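Local coordinates for protein putative oxygenase (Streptomyces viridochromogenes Tue57, PDB 4XAA) that is probably an iron- and 2-oxoglutarate-dependent oxygenase of the phytanoyl-CoA dioxygenase family, acting in orthosomycin antibiotic biosynthesis, at residues 113-119 and 201-207; 136-142 and 186-192; 142-146 and 206-210; 152-157 and 175-181. All coordinates share one frame; numbering follows the deposited sequence.

How the contacts relate
The four contacts are spread over the two sheets of a double-stranded beta helix, the cupin-like fold of the phytanoyl-CoA dioxygenase family. Contacts 1, 2 and 3 all reach the seven-stranded sheet: contact 2 pairs strands 136-142 and 186-191, contact 3 leads from the end of 136-142 to strand 207-215, and contact 1 joins that strand to 105-114. Contact 4 lies in the four-stranded sheet, nested along the chain inside the loops closed by the other three, and its packing on contact 2 joins the sheets. Contacts 1 and 3 share Trp206 and Arg207, with centres about 10 Å apart; the centres of contacts 1 and 2 are about 21 Å apart. His190 of contact 2 and Leu153 of contact 4 approach the nickel ion held by His125, Asp127 and His196.

Contact 1: residues 113-119 and 201-207; sequences LKEPYRA and NANGSWR
Pro116 lays its ring over one face of the Trp206 indole, with CD sitting 3.5 Å from the centroid of the six-membered ring and only 14° off its normal, a CH-pi contact centred on that ring. The CG of Glu115 runs alongside the same indole, near CZ3, while its carboxylate turns away to Arg66 and to Arg118. Asn201 supplies the side-chain hydrogen bond across the segments. Its CG lies anti to the backbone N (chi1 -177°), which carries the amide back across the turn. There ND2 bonds to Glu115 O at 2.8 Å, arriving from above the carbonyl plane. A second bond from ND2 goes to Ser205 O at 2.6 Å, so this one NH2 group bridges both segments. The antiparallel pairing of strands 105-114 and 207-215, neighbours in the larger sheet of the double-stranded beta helix, ends here: Lys114 N bonds to Arg207 O at 2.7 Å and Arg207 N returns to Lys114 O. Beyond that pair the chains part into loops, held again where Tyr117 N meets Asn203 O at 2.9 Å. The Tyr117 ring takes Gly204 CA over one face, offset toward its rim, and Ala202 O at its edge. Lys114 and Arg207 run side by side in the same direction, their CB atoms 3.7 Å apart, and the lysine's NZ goes on to Ser198, Gly199 and Ala120.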
loop_
_atom_site.group_PDB
_atom_site.type_symbol
_atom_site.label_atom_id
_atom_site.label_comp_id
_atom_site.label_asym_id
_atom_site.label_seq_id
_atom_site.Cartn_x
_atom_site.Cartn_y
_atom_site.Cartn_z
ATOM N N LEU A 113 3.869 1.176 -7.426
ATOM C CA LEU A 113 3.466 1.598 -8.761
ATOM C C LEU A 113 3.190 0.445 -9.671
ATOM O O LEU A 113 3.977 -0.509 -9.717
ATOM C CB LEU A 113 4.564 2.422 -9.434
ATOM C CG LEU A 113 5.257 3.476 -8.606
ATOM C CD1 LEU A 113 6.506 3.870 -9.291
ATOM C CD2 LEU A 113 4.297 4.630 -8.517
ATOM N N LYS A 114 2.105 0.569 -10.429
ATOM C CA LYS A 114 1.861 -0.272 -11.587
ATOM C C LYS A 114 1.921 0.590 -12.838
ATOM O O LYS A 114 0.993 1.352 -13.086
ATOM C CB LYS A 114 0.502 -0.957 -11.491
ATOM C CG LYS A 114 0.263 -1.748 -10.218
ATOM C CD LYS A 114 1.140 -2.999 -10.136
ATOM C CE LYS A 114 0.855 -3.756 -8.837
ATOM N NZ LYS A 114 1.229 -5.188 -8.931
ATOM N N GLU A 115 3.015 0.493 -13.600
ATOM C CA GLU A 115 3.106 1.121 -14.925
ATOM C C GLU A 115 1.989 0.558 -15.800
ATOM O O GLU A 115 1.544 -0.566 -15.587
ATOM C CB GLU A 115 4.461 0.850 -15.611
ATOM C CG GLU A 115 5.718 1.392 -14.930
ATOM C CD GLU A 115 6.870 1.608 -15.915
ATOM O OE1 GLU A 115 7.945 2.084 -15.499
ATOM O OE2 GLU A 115 6.704 1.313 -17.116
ATOM N N PRO A 116 1.540 1.330 -16.794
ATOM C CA PRO A 116 0.560 0.781 -17.732
ATOM C C PRO A 116 1.157 -0.381 -18.495
ATOM O O PRO A 116 2.352 -0.337 -18.760
ATOM C CB PRO A 116 0.261 1.959 -18.659
ATOM C CG PRO A 116 0.566 3.156 -17.850
ATOM C CD PRO A 116 1.774 2.760 -17.030
ATOM N N TYR A 117 0.358 -1.413 -18.767
ATOM C CA TYR A 117 0.737 -2.519 -19.655
ATOM C C TYR A 117 1.819 -3.470 -19.131
ATOM O O TYR A 117 1.728 -4.681 -19.326
ATOM C CB TYR A 117 1.192 -1.953 -20.995
ATOM C CG TYR A 117 0.144 -1.119 -21.665
ATOM C CD1 TYR A 117 -1.134 -1.637 -21.895
ATOM C CD2 TYR A 117 0.411 0.183 -22.060
ATOM C CE1 TYR A 117 -2.103 -0.898 -22.516
ATOM C CE2 TYR A 117 -0.565 0.942 -22.679
ATOM C CZ TYR A 117 -1.825 0.392 -22.908
ATOM O OH TYR A 117 -2.818 1.134 -23.524
ATOM N N ARG A 118 2.834 -2.925 -18.471
ATOM C CA ARG A 118 4.057 -3.684 -18.219
ATOM C C ARG A 118 4.262 -4.110 -16.768
ATOM O O ARG A 118 5.292 -4.698 -16.435
ATOM C CB ARG A 118 5.271 -2.868 -18.674
ATOM C CG ARG A 118 5.234 -2.479 -20.138
ATOM C CD ARG A 118 6.595 -2.043 -20.611
ATOM N NE ARG A 118 7.116 -0.950 -19.798
ATOM C CZ ARG A 118 8.410 -0.678 -19.655
ATOM N NH1 ARG A 118 9.311 -1.433 -20.265
ATOM N NH2 ARG A 118 8.804 0.331 -18.896
ATOM N N ALA A 119 3.301 -3.823 -15.899
ATOM C CA ALA A 119 3.524 -4.050 -14.479
ATOM C C ALA A 119 3.506 -5.528 -14.146
ATOM O O ALA A 119 2.647 -6.268 -14.602
ATOM C CB ALA A 119 2.495 -3.310 -13.646
ATOM N N ASN A 201 -0.391 -5.491 -14.058
ATOM C CA ASN A 201 -1.204 -4.496 -14.754
ATOM C C ASN A 201 -0.957 -4.562 -16.259
ATOM O O ASN A 201 -0.028 -3.938 -16.779
ATOM C CB ASN A 201 -0.911 -3.090 -14.241
ATOM C CG ASN A 201 -1.789 -2.047 -14.887
ATOM O OD1 ASN A 201 -2.967 -2.287 -15.146
ATOM N ND2 ASN A 201 -1.217 -0.884 -15.166
ATOM N N ALA A 202 -1.781 -5.337 -16.952
ATOM C CA ALA A 202 -1.684 -5.421 -18.399
ATOM C C ALA A 202 -2.492 -4.307 -19.044
ATOM O O ALA A 202 -2.365 -4.055 -20.235
ATOM C CB ALA A 202 -2.163 -6.778 -18.898
ATOM N N ASN A 203 -3.321 -3.628 -18.267
ATOM C CA ASN A 203 -4.146 -2.593 -18.868
ATOM C C ASN A 203 -3.475 -1.222 -18.835
ATOM O O ASN A 203 -2.430 -1.049 -18.220
ATOM C CB ASN A 203 -5.525 -2.581 -18.217
ATOM C CG ASN A 203 -6.466 -3.615 -18.857
ATOM O OD1 ASN A 203 -6.591 -3.678 -20.091
ATOM N ND2 ASN A 203 -7.090 -4.454 -18.028
ATOM N N GLY A 204 -4.059 -0.266 -19.546
ATOM C CA GLY A 204 -3.371 0.969 -19.881
ATOM C C GLY A 204 -3.277 2.052 -18.825
ATOM O O GLY A 204 -2.726 3.124 -19.085
ATOM N N SER A 205 -3.787 1.781 -17.630
ATOM C CA SER A 205 -3.798 2.799 -16.588
ATOM C C SER A 205 -2.674 2.609 -15.562
ATOM O O SER A 205 -2.167 1.503 -15.381
ATOM C CB SER A 205 -5.163 2.816 -15.885
ATOM O OG SER A 205 -5.405 1.609 -15.175
ATOM N N TRP A 206 -2.281 3.697 -14.906
ATOM C CA TRP A 206 -1.408 3.608 -13.741
ATOM C C TRP A 206 -2.174 3.097 -12.541
ATOM O O TRP A 206 -3.369 3.335 -12.410
ATOM C CB TRP A 206 -0.795 4.969 -13.392
ATOM C CG TRP A 206 0.087 5.488 -14.451
ATOM C CD1 TRP A 206 -0.291 6.180 -15.560
ATOM C CD2 TRP A 206 1.505 5.335 -14.530
ATOM N NE1 TRP A 206 0.808 6.475 -16.326
ATOM C CE2 TRP A 206 1.924 5.959 -15.719
ATOM C CE3 TRP A 206 2.462 4.727 -13.713
ATOM C CZ2 TRP A 206 3.255 5.999 -16.112
ATOM C CZ3 TRP A 206 3.786 4.770 -14.104
ATOM C CH2 TRP A 206 4.171 5.405 -15.289
ATOM N N ARG A 207 -1.492 2.370 -11.672
ATOM C CA ARG A 207 -1.957 2.276 -10.307
ATOM C C ARG A 207 -0.839 2.838 -9.422
ATOM O O ARG A 207 0.256 2.288 -9.367
ATOM C CB ARG A 207 -2.322 0.846 -9.903
ATOM C CG ARG A 207 -2.883 0.804 -8.473
ATOM C CD ARG A 207 -2.939 -0.586 -7.861
ATOM N NE ARG A 207 -3.250 -0.514 -6.431
ATOM C CZ ARG A 207 -2.602 -1.191 -5.482
ATOM N NH1 ARG A 207 -1.604 -2.004 -5.808
ATOM N NH2 ARG A 207 -2.955 -1.063 -4.203
#

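Contact 2: residues 136-142 and 186-192; sequences VCNLSIC and DVVVHDV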
loop_
_atom_site.group_PDB
_atom_site.type_symbol
_atom_site.label_atom_id
_atom_site.label_comp_id
_atom_site.label_asym_id
_atom_site.label_seq_id
_atom_site.Cartn_x
_atom_site.Cartn_y
_atom_site.Cartn_z
ATOM N N VAL A 136 1.013 -3.518 13.930
ATOM C CA VAL A 136 1.652 -2.689 12.912
ATOM C C VAL A 136 0.792 -2.768 11.658
ATOM O O VAL A 136 0.440 -3.853 11.228
ATOM C CB VAL A 136 3.125 -3.156 12.611
ATOM C CG1 VAL A 136 3.885 -2.124 11.807
ATOM C CG2 VAL A 136 3.875 -3.430 13.889
ATOM N N CYS A 137 0.422 -1.628 11.085
ATOM C CA CYS A 137 -0.363 -1.656 9.856
ATOM C C CYS A 137 0.241 -0.809 8.757
ATOM O O CYS A 137 1.073 0.045 9.009
ATOM C CB CYS A 137 -1.801 -1.188 10.112
ATOM S SG CYS A 137 -1.916 0.536 10.643
ATOM N N ASN A 138 -0.192 -1.074 7.530
ATOM C CA ASN A 138 0.138 -0.260 6.377
ATOM C C ASN A 138 -1.062 0.536 5.944
ATOM O O ASN A 138 -2.152 -0.011 5.798
ATOM C CB ASN A 138 0.612 -1.121 5.209
ATOM C CG ASN A 138 2.055 -1.602 5.367
ATOM O OD1 ASN A 138 3.005 -0.865 5.088
ATOM N ND2 ASN A 138 2.221 -2.851 5.793
ATOM N N LEU A 139 -0.875 1.832 5.739
ATOM C CA LEU A 139 -1.928 2.639 5.137
ATOM C C LEU A 139 -1.590 2.810 3.680
ATOM O O LEU A 139 -0.521 3.314 3.343
ATOM C CB LEU A 139 -2.071 4.007 5.814
ATOM C CG LEU A 139 -3.110 4.124 6.933
ATOM C CD1 LEU A 139 -2.795 3.139 8.029
ATOM C CD2 LEU A 139 -3.130 5.528 7.488
ATOM N N SER A 140 -2.488 2.356 2.817
ATOM C CA SER A 140 -2.297 2.497 1.389
ATOM C C SER A 140 -3.196 3.606 0.907
ATOM O O SER A 140 -4.418 3.446 0.844
ATOM C CB SER A 140 -2.598 1.187 0.658
ATOM O OG SER A 140 -1.786 0.128 1.150
ATOM N N ILE A 141 -2.586 4.743 0.601
ATOM C CA ILE A 141 -3.314 5.871 0.049
ATOM C C ILE A 141 -3.350 5.740 -1.463
ATOM O O ILE A 141 -2.345 5.929 -2.139
ATOM C CB ILE A 141 -2.684 7.226 0.435
ATOM C CG1 ILE A 141 -2.445 7.304 1.944
ATOM C CG2 ILE A 141 -3.582 8.355 -0.018
ATOM C CD1 ILE A 141 -1.527 8.449 2.345
ATOM N N CYS A 142 -4.527 5.417 -1.977
ATOM C CA CYS A 142 -4.728 5.176 -3.398
ATOM C C CYS A 142 -4.867 6.468 -4.189
ATOM O O CYS A 142 -5.748 7.286 -3.919
ATOM C CB CYS A 142 -5.956 4.291 -3.569
ATOM S SG CYS A 142 -5.818 2.890 -2.430
ATOM N N ASP A 186 -9.217 6.663 -1.543
ATOM C CA ASP A 186 -9.405 5.620 -0.543
ATOM C C ASP A 186 -8.113 5.340 0.204
ATOM O O ASP A 186 -7.026 5.451 -0.339
ATOM C CB ASP A 186 -9.915 4.336 -1.181
ATOM C CG ASP A 186 -11.355 4.445 -1.631
ATOM O OD1 ASP A 186 -12.029 5.440 -1.263
ATOM O OD2 ASP A 186 -11.815 3.527 -2.335
ATOM N N VAL A 187 -8.244 5.005 1.473
ATOM C CA VAL A 187 -7.113 4.554 2.248
ATOM C C VAL A 187 -7.404 3.144 2.724
ATOM O O VAL A 187 -8.363 2.916 3.460
ATOM C CB VAL A 187 -6.832 5.468 3.442
ATOM C CG1 VAL A 187 -5.736 4.881 4.299
ATOM C CG2 VAL A 187 -6.448 6.855 2.949
ATOM N N VAL A 188 -6.601 2.194 2.260
ATOM C CA VAL A 188 -6.714 0.815 2.692
ATOM C C VAL A 188 -5.767 0.630 3.845
ATOM O O VAL A 188 -4.644 1.118 3.804
ATOM C CB VAL A 188 -6.368 -0.153 1.572
ATOM C CG1 VAL A 188 -6.505 -1.602 2.045
ATOM C CG2 VAL A 188 -7.255 0.126 0.383
ATOM N N VAL A 189 -6.216 -0.051 4.887
ATOM C CA VAL A 189 -5.321 -0.351 5.979
ATOM C C VAL A 189 -5.243 -1.868 6.144
ATOM O O VAL A 189 -6.258 -2.550 6.193
ATOM C CB VAL A 189 -5.777 0.372 7.260
ATOM C CG1 VAL A 189 -7.243 0.647 7.193
ATOM C CG2 VAL A 189 -5.406 -0.392 8.512
ATOM N N HIS A 190 -4.030 -2.404 6.159
ATOM C CA HIS A 190 -3.904 -3.838 6.319
ATOM C C HIS A 190 -2.814 -4.185 7.300
ATOM O O HIS A 190 -1.803 -3.479 7.443
ATOM C CB HIS A 190 -3.684 -4.535 4.969
ATOM C CG HIS A 190 -2.365 -4.253 4.323
ATOM N ND1 HIS A 190 -2.166 -3.190 3.471
ATOM C CD2 HIS A 190 -1.189 -4.930 4.360
ATOM C CE1 HIS A 190 -0.918 -3.204 3.032
ATOM N NE2 HIS A 190 -0.305 -4.251 3.556
ATOM N N ASP A 191 -3.062 -5.269 8.017
ATOM C CA ASP A 191 -2.143 -5.745 9.033
ATOM C C ASP A 191 -0.858 -6.233 8.342
ATOM O O ASP A 191 -0.923 -6.807 7.262
ATOM C CB ASP A 191 -2.824 -6.845 9.850
ATOM C CG ASP A 191 -2.085 -7.173 11.119
ATOM O OD1 ASP A 191 -0.874 -7.473 11.020
ATOM O OD2 ASP A 191 -2.713 -7.129 12.208
ATOM N N VAL A 192 0.305 -5.987 8.930
ATOM C CA VAL A 192 1.544 -6.391 8.268
ATOM C C VAL A 192 1.686 -7.906 8.213
ATOM O O VAL A 192 2.500 -8.416 7.459
ATOM C CB VAL A 192 2.796 -5.817 8.958
ATOM C CG1 VAL A 192 2.917 -4.321 8.710
ATOM C CG2 VAL A 192 2.771 -6.134 10.429
HETATM O O HOH W 1 0.233 -6.574 13.329
HETATM O O HOH W 2 -3.258 -0.903 2.968
#
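Two neighbouring strands of the larger sheet in the double-stranded beta helix, 136-142 and 186-191, run antiparallel here and carry His190 to the edge of the metal site. Asn138 CB sits over one face of the His190 imidazole, 3.8 Å from its centroid, in a CH-pi contact with the amide and ring planes 23° apart. The histidine's chi1 of 68° places CG between its backbone N and carbonyl carbon, swinging the ring toward the partner strand. Its NE2 bonds to Asp127, a nickel ligand in this cupin-type fold, making His190 a second-shell residue. At the ring's edge, a water lies 2.6 Å from His190 ND1 and 2.6 Å from Ser140 OG, and donates to Asn138 O. Asn138 with His190 and Ser140 with Val188 each exchange two backbone bonds, and single bonds at Val136 and Cys142 continue the pairing; Ser140 N to Val188 O measures 2.7 Å. On the other face, Leu139 CG packs 3.8 Å from Val187 CG1, and its CD1 lies beside Val189; helix 90-100 packs on this face, with Ala96 against Leu139.

Contact 3: residues 142-146 and 206-210; sequences CLDDA and WRRTI
Charge and hydrogen bonding centre on Asp144, whose carboxylate meets both the backbone and the side chain of Arg208, near the start of strand 207-215. Its OD2 accepts Arg208 N through the anti lone pair at 2.9 Å and also forms a salt bridge with Arg208 NH1 at 2.7 Å. OD1 lies 2.8 Å from the same NH1, so both oxygens straddle one nitrogen; the N-H directions are poor and these two NH1 bonds are weak, with carboxylate and guanidinium planes 36° apart. The Arg208 chain leaves with CG beside its backbone N (chi1 -47°) and runs extended past OD2, which touches CB and CG. One face of its guanidinium rests on Trp206 CB. Backbone pairing adds a single bond, Leu143 N to Arg208 O at 2.9 Å, beside the non-hydrogen-bonded pair of Cys142 and Thr209. Of the apolar side chains, Leu143 CD1 meets Ile210 CG1 at 4.1 Å. Ala146 CB packs on the aliphatic part of the Arg207 chain, 3.7 Å from its CD. Helix 29-47 lies across the Leu143, Arg208 and Ile210 side; strand 207-215 holds the loop on one edge through Leu143 and Asp144 and pairs with strand 105-114 on its other edge.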
loop_
_atom_site.group_PDB
_atom_site.type_symbol
_atom_site.label_atom_id
_atom_site.label_comp_id
_atom_site.label_asym_id
_atom_site.label_seq_id
_atom_site.Cartn_x
_atom_site.Cartn_y
_atom_site.Cartn_z
ATOM N N CYS A 142 -4.527 5.417 -1.977
ATOM C CA CYS A 142 -4.728 5.176 -3.398
ATOM C C CYS A 142 -4.867 6.468 -4.189
ATOM O O CYS A 142 -5.748 7.286 -3.919
ATOM C CB CYS A 142 -5.956 4.291 -3.569
ATOM S SG CYS A 142 -5.818 2.890 -2.430
ATOM N N LEU A 143 -3.980 6.666 -5.150
ATOM C CA LEU A 143 -3.994 7.895 -5.924
ATOM C C LEU A 143 -4.660 7.581 -7.254
ATOM O O LEU A 143 -4.818 8.444 -8.106
ATOM C CB LEU A 143 -2.575 8.452 -6.116
ATOM C CG LEU A 143 -1.649 8.485 -4.889
ATOM C CD1 LEU A 143 -0.240 8.905 -5.291
ATOM C CD2 LEU A 143 -2.186 9.409 -3.806
ATOM N N ASP A 144 -5.066 6.328 -7.409
ATOM C CA ASP A 144 -5.827 5.905 -8.572
ATOM C C ASP A 144 -6.999 4.973 -8.219
ATOM O O ASP A 144 -7.023 4.350 -7.146
ATOM C CB ASP A 144 -4.904 5.217 -9.572
ATOM C CG ASP A 144 -3.902 6.169 -10.175
ATOM O OD1 ASP A 144 -4.324 7.038 -10.959
ATOM O OD2 ASP A 144 -2.694 6.059 -9.872
ATOM N N ASP A 145 -7.984 4.934 -9.114
ATOM C CA ASP A 145 -8.959 3.847 -9.178
ATOM C C ASP A 145 -8.222 2.540 -9.446
ATOM O O ASP A 145 -7.430 2.461 -10.374
ATOM C CB ASP A 145 -9.976 4.087 -10.294
ATOM C CG ASP A 145 -10.987 5.168 -9.954
ATOM O OD1 ASP A 145 -10.674 6.043 -9.131
ATOM O OD2 ASP A 145 -12.106 5.140 -10.516
ATOM N N ALA A 146 -8.474 1.517 -8.644
ATOM C CA ALA A 146 -7.844 0.232 -8.871
ATOM C C ALA A 146 -8.809 -0.920 -8.618
ATOM O O ALA A 146 -9.588 -0.895 -7.669
ATOM C CB ALA A 146 -6.610 0.095 -7.994
ATOM N N TRP A 206 -2.281 3.697 -14.906
ATOM C CA TRP A 206 -1.408 3.608 -13.741
ATOM C C TRP A 206 -2.174 3.097 -12.541
ATOM O O TRP A 206 -3.369 3.335 -12.410
ATOM C CB TRP A 206 -0.795 4.969 -13.392
ATOM C CG TRP A 206 0.087 5.488 -14.451
ATOM C CD1 TRP A 206 -0.291 6.180 -15.560
ATOM C CD2 TRP A 206 1.505 5.335 -14.530
ATOM N NE1 TRP A 206 0.808 6.475 -16.326
ATOM C CE2 TRP A 206 1.924 5.959 -15.719
ATOM C CE3 TRP A 206 2.462 4.727 -13.713
ATOM C CZ2 TRP A 206 3.255 5.999 -16.112
ATOM C CZ3 TRP A 206 3.786 4.770 -14.104
ATOM C CH2 TRP A 206 4.171 5.405 -15.289
ATOM N N ARG A 207 -1.492 2.370 -11.672
ATOM C CA ARG A 207 -1.957 2.276 -10.307
ATOM C C ARG A 207 -0.839 2.838 -9.422
ATOM O O ARG A 207 0.256 2.288 -9.367
ATOM C CB ARG A 207 -2.322 0.846 -9.903
ATOM C CG ARG A 207 -2.883 0.804 -8.473
ATOM C CD ARG A 207 -2.939 -0.586 -7.861
ATOM N NE ARG A 207 -3.250 -0.514 -6.431
ATOM C CZ ARG A 207 -2.602 -1.191 -5.482
ATOM N NH1 ARG A 207 -1.604 -2.004 -5.808
ATOM N NH2 ARG A 207 -2.955 -1.063 -4.203
ATOM N N ARG A 208 -1.119 3.957 -8.759
ATOM C CA ARG A 208 -0.149 4.590 -7.896
ATOM C C ARG A 208 -0.676 4.622 -6.476
ATOM O O ARG A 208 -1.807 5.023 -6.236
ATOM C CB ARG A 208 0.163 6.007 -8.365
ATOM C CG ARG A 208 0.446 6.151 -9.853
ATOM C CD ARG A 208 0.733 7.601 -10.156
ATOM N NE ARG A 208 0.508 7.997 -11.542
ATOM C CZ ARG A 208 -0.686 8.242 -12.066
ATOM N NH1 ARG A 208 -1.775 8.085 -11.335
ATOM N NH2 ARG A 208 -0.789 8.626 -13.331
ATOM N N THR A 209 0.164 4.212 -5.535
ATOM C CA THR A 209 -0.228 4.088 -4.145
ATOM C C THR A 209 0.898 4.600 -3.258
ATOM O O THR A 209 2.065 4.338 -3.526
ATOM C CB THR A 209 -0.561 2.613 -3.802
ATOM O OG1 THR A 209 -1.668 2.185 -4.598
ATOM C CG2 THR A 209 -0.919 2.441 -2.346
ATOM N N ILE A 210 0.552 5.352 -2.223
ATOM C CA ILE A 210 1.507 5.692 -1.175
ATOM C C ILE A 210 1.267 4.779 0.021
ATOM O O ILE A 210 0.220 4.850 0.650
ATOM C CB ILE A 210 1.394 7.185 -0.744
ATOM C CG1 ILE A 210 1.849 8.100 -1.877
ATOM C CG2 ILE A 210 2.219 7.469 0.496
ATOM C CD1 ILE A 210 1.578 9.550 -1.617
#

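Contact 4: residues 152-157 and 175-181; sequences CLEAVP and GPVVPVP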
loop_
_atom_site.group_PDB
_atom_site.type_symbol
_atom_site.label_atom_id
_atom_site.label_comp_id
_atom_site.label_asym_id
_atom_site.label_seq_id
_atom_site.Cartn_x
_atom_site.Cartn_y
_atom_site.Cartn_z
ATOM N N CYS A 152 -4.761 -4.243 -8.432
ATOM C CA CYS A 152 -5.096 -3.893 -7.049
ATOM C C CYS A 152 -4.598 -4.930 -6.042
ATOM O O CYS A 152 -4.162 -6.020 -6.405
ATOM C CB CYS A 152 -6.609 -3.719 -6.879
ATOM S SG CYS A 152 -7.551 -5.275 -6.881
ATOM N N LEU A 153 -4.669 -4.564 -4.770
ATOM C CA LEU A 153 -4.284 -5.434 -3.677
ATOM C C LEU A 153 -5.172 -6.669 -3.622
ATOM O O LEU A 153 -6.393 -6.587 -3.788
ATOM C CB LEU A 153 -4.368 -4.663 -2.353
ATOM C CG LEU A 153 -3.864 -5.295 -1.055
ATOM C CD1 LEU A 153 -2.357 -5.302 -1.030
ATOM C CD2 LEU A 153 -4.411 -4.535 0.139
ATOM N N GLU A 154 -4.570 -7.821 -3.383
ATOM C CA GLU A 154 -5.346 -9.012 -3.116
ATOM C C GLU A 154 -4.914 -9.559 -1.778
ATOM O O GLU A 154 -3.793 -9.347 -1.356
ATOM C CB GLU A 154 -5.166 -10.028 -4.231
ATOM C CG GLU A 154 -5.509 -9.445 -5.594
ATOM C CD GLU A 154 -5.493 -10.471 -6.708
ATOM O OE1 GLU A 154 -5.641 -11.678 -6.413
ATOM O OE2 GLU A 154 -5.323 -10.067 -7.879
ATOM N N ALA A 155 -5.796 -10.249 -1.087
ATOM C CA ALA A 155 -5.428 -10.713 0.239
ATOM C C ALA A 155 -6.142 -12.003 0.584
ATOM O O ALA A 155 -7.147 -12.352 -0.037
ATOM C CB ALA A 155 -5.738 -9.627 1.290
ATOM N N VAL A 156 -5.628 -12.706 1.585
ATOM C CA VAL A 156 -6.331 -13.847 2.138
ATOM C C VAL A 156 -6.867 -13.451 3.499
ATOM O O VAL A 156 -6.087 -13.253 4.427
ATOM C CB VAL A 156 -5.423 -15.097 2.279
ATOM C CG1 VAL A 156 -6.251 -16.293 2.736
ATOM C CG2 VAL A 156 -4.682 -15.389 0.976
ATOM N N PRO A 157 -8.203 -13.331 3.624
ATOM C CA PRO A 157 -8.869 -12.880 4.853
ATOM C C PRO A 157 -8.519 -13.747 6.040
ATOM O O PRO A 157 -8.559 -14.960 5.919
ATOM C CB PRO A 157 -10.361 -13.019 4.527
ATOM C CG PRO A 157 -10.433 -13.020 3.049
ATOM C CD PRO A 157 -9.173 -13.683 2.578
ATOM N N GLY A 175 -6.635 -20.165 0.473
ATOM C CA GLY A 175 -7.560 -19.067 0.264
ATOM C C GLY A 175 -8.583 -18.920 1.376
ATOM O O GLY A 175 -8.448 -19.519 2.442
ATOM N N PRO A 176 -9.634 -18.131 1.125
ATOM C CA PRO A 176 -9.892 -17.520 -0.180
ATOM C C PRO A 176 -9.063 -16.278 -0.423
ATOM O O PRO A 176 -8.427 -15.757 0.487
ATOM C CB PRO A 176 -11.374 -17.167 -0.107
ATOM C CG PRO A 176 -11.579 -16.850 1.340
ATOM C CD PRO A 176 -10.693 -17.817 2.096
ATOM N N VAL A 177 -9.075 -15.828 -1.667
ATOM C CA VAL A 177 -8.319 -14.678 -2.107
ATOM C C VAL A 177 -9.314 -13.658 -2.575
ATOM O O VAL A 177 -10.112 -13.948 -3.460
ATOM C CB VAL A 177 -7.370 -15.024 -3.250
ATOM C CG1 VAL A 177 -6.768 -13.753 -3.842
ATOM C CG2 VAL A 177 -6.304 -16.010 -2.776
ATOM N N VAL A 178 -9.278 -12.475 -1.966
ATOM C CA VAL A 178 -10.249 -11.439 -2.251
ATOM C C VAL A 178 -9.557 -10.141 -2.649
ATOM O O VAL A 178 -8.695 -9.645 -1.935
ATOM C CB VAL A 178 -11.169 -11.203 -1.037
ATOM C CG1 VAL A 178 -12.071 -12.409 -0.808
ATOM C CG2 VAL A 178 -10.360 -10.946 0.198
ATOM N N PRO A 179 -9.924 -9.590 -3.811
ATOM C CA PRO A 179 -9.321 -8.337 -4.263
ATOM C C PRO A 179 -9.793 -7.158 -3.413
ATOM O O PRO A 179 -10.721 -7.303 -2.629
ATOM C CB PRO A 179 -9.802 -8.213 -5.715
ATOM C CG PRO A 179 -11.068 -8.986 -5.759
ATOM C CD PRO A 179 -10.922 -10.107 -4.764
ATOM N N VAL A 180 -9.141 -6.012 -3.538
ATOM C CA VAL A 180 -9.589 -4.830 -2.827
ATOM C C VAL A 180 -9.699 -3.685 -3.815
ATOM O O VAL A 180 -8.738 -2.952 -4.033
ATOM C CB VAL A 180 -8.645 -4.443 -1.664
ATOM C CG1 VAL A 180 -9.169 -3.209 -0.947
ATOM C CG2 VAL A 180 -8.531 -5.586 -0.673
ATOM N N PRO A 181 -10.876 -3.553 -4.447
ATOM C CA PRO A 181 -11.206 -2.401 -5.292
ATOM C C PRO A 181 -11.165 -1.103 -4.488
ATOM O O PRO A 181 -11.602 -1.074 -3.331
ATOM C CB PRO A 181 -12.634 -2.704 -5.770
ATOM C CG PRO A 181 -12.800 -4.161 -5.585
ATOM C CD PRO A 181 -11.976 -4.532 -4.400
HETATM O O HOH W 3 -5.941 -1.391 -4.074
#
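Pro157 and Val178 form the tightest apolar meeting, with CG of the proline 3.5 Å from CG2 of the valine as the two side chains cross. This is the edge of the smaller sheet of the double-stranded beta helix, where strand 153-155 pairs antiparallel with the outermost strand 178-179. Val178 CG2 stands between its own backbone N and carbonyl carbon (chi1 -68° puts CG1 anti to that carbon), which brings CG2 against Pro157. Farther along, Val156 CG2 touches Val177 CG2 at 4.1 Å, and Leu153 CD2 lies 4.3 Å from Val180 CG2; Leu153 and Val180 both also reach Val188 of the larger sheet, bridging the two sheets. Phe20 from strand 20-25 packs on Ala155, Val178 and Val180. On the other side of the pair, Glu154 sends its extended chain across Val177, with OE1 near CG1, and Trp124 of strand 122-125 touches both residues. At the far end, Cys152 SG packs on Pro179 CB. The backbone bonds follow: Ala155 and Val178 exchange two, of which Val178 N to Ala155 O is 2.9 Å and nearly straight at 168°. Val180 N gives the third to Leu153 O at 2.8 Å, bent to 130°. Past it, a water donates to Val180 O at 3.2 Å and accepts a weak bond from Leu153 N at 3.5 Å.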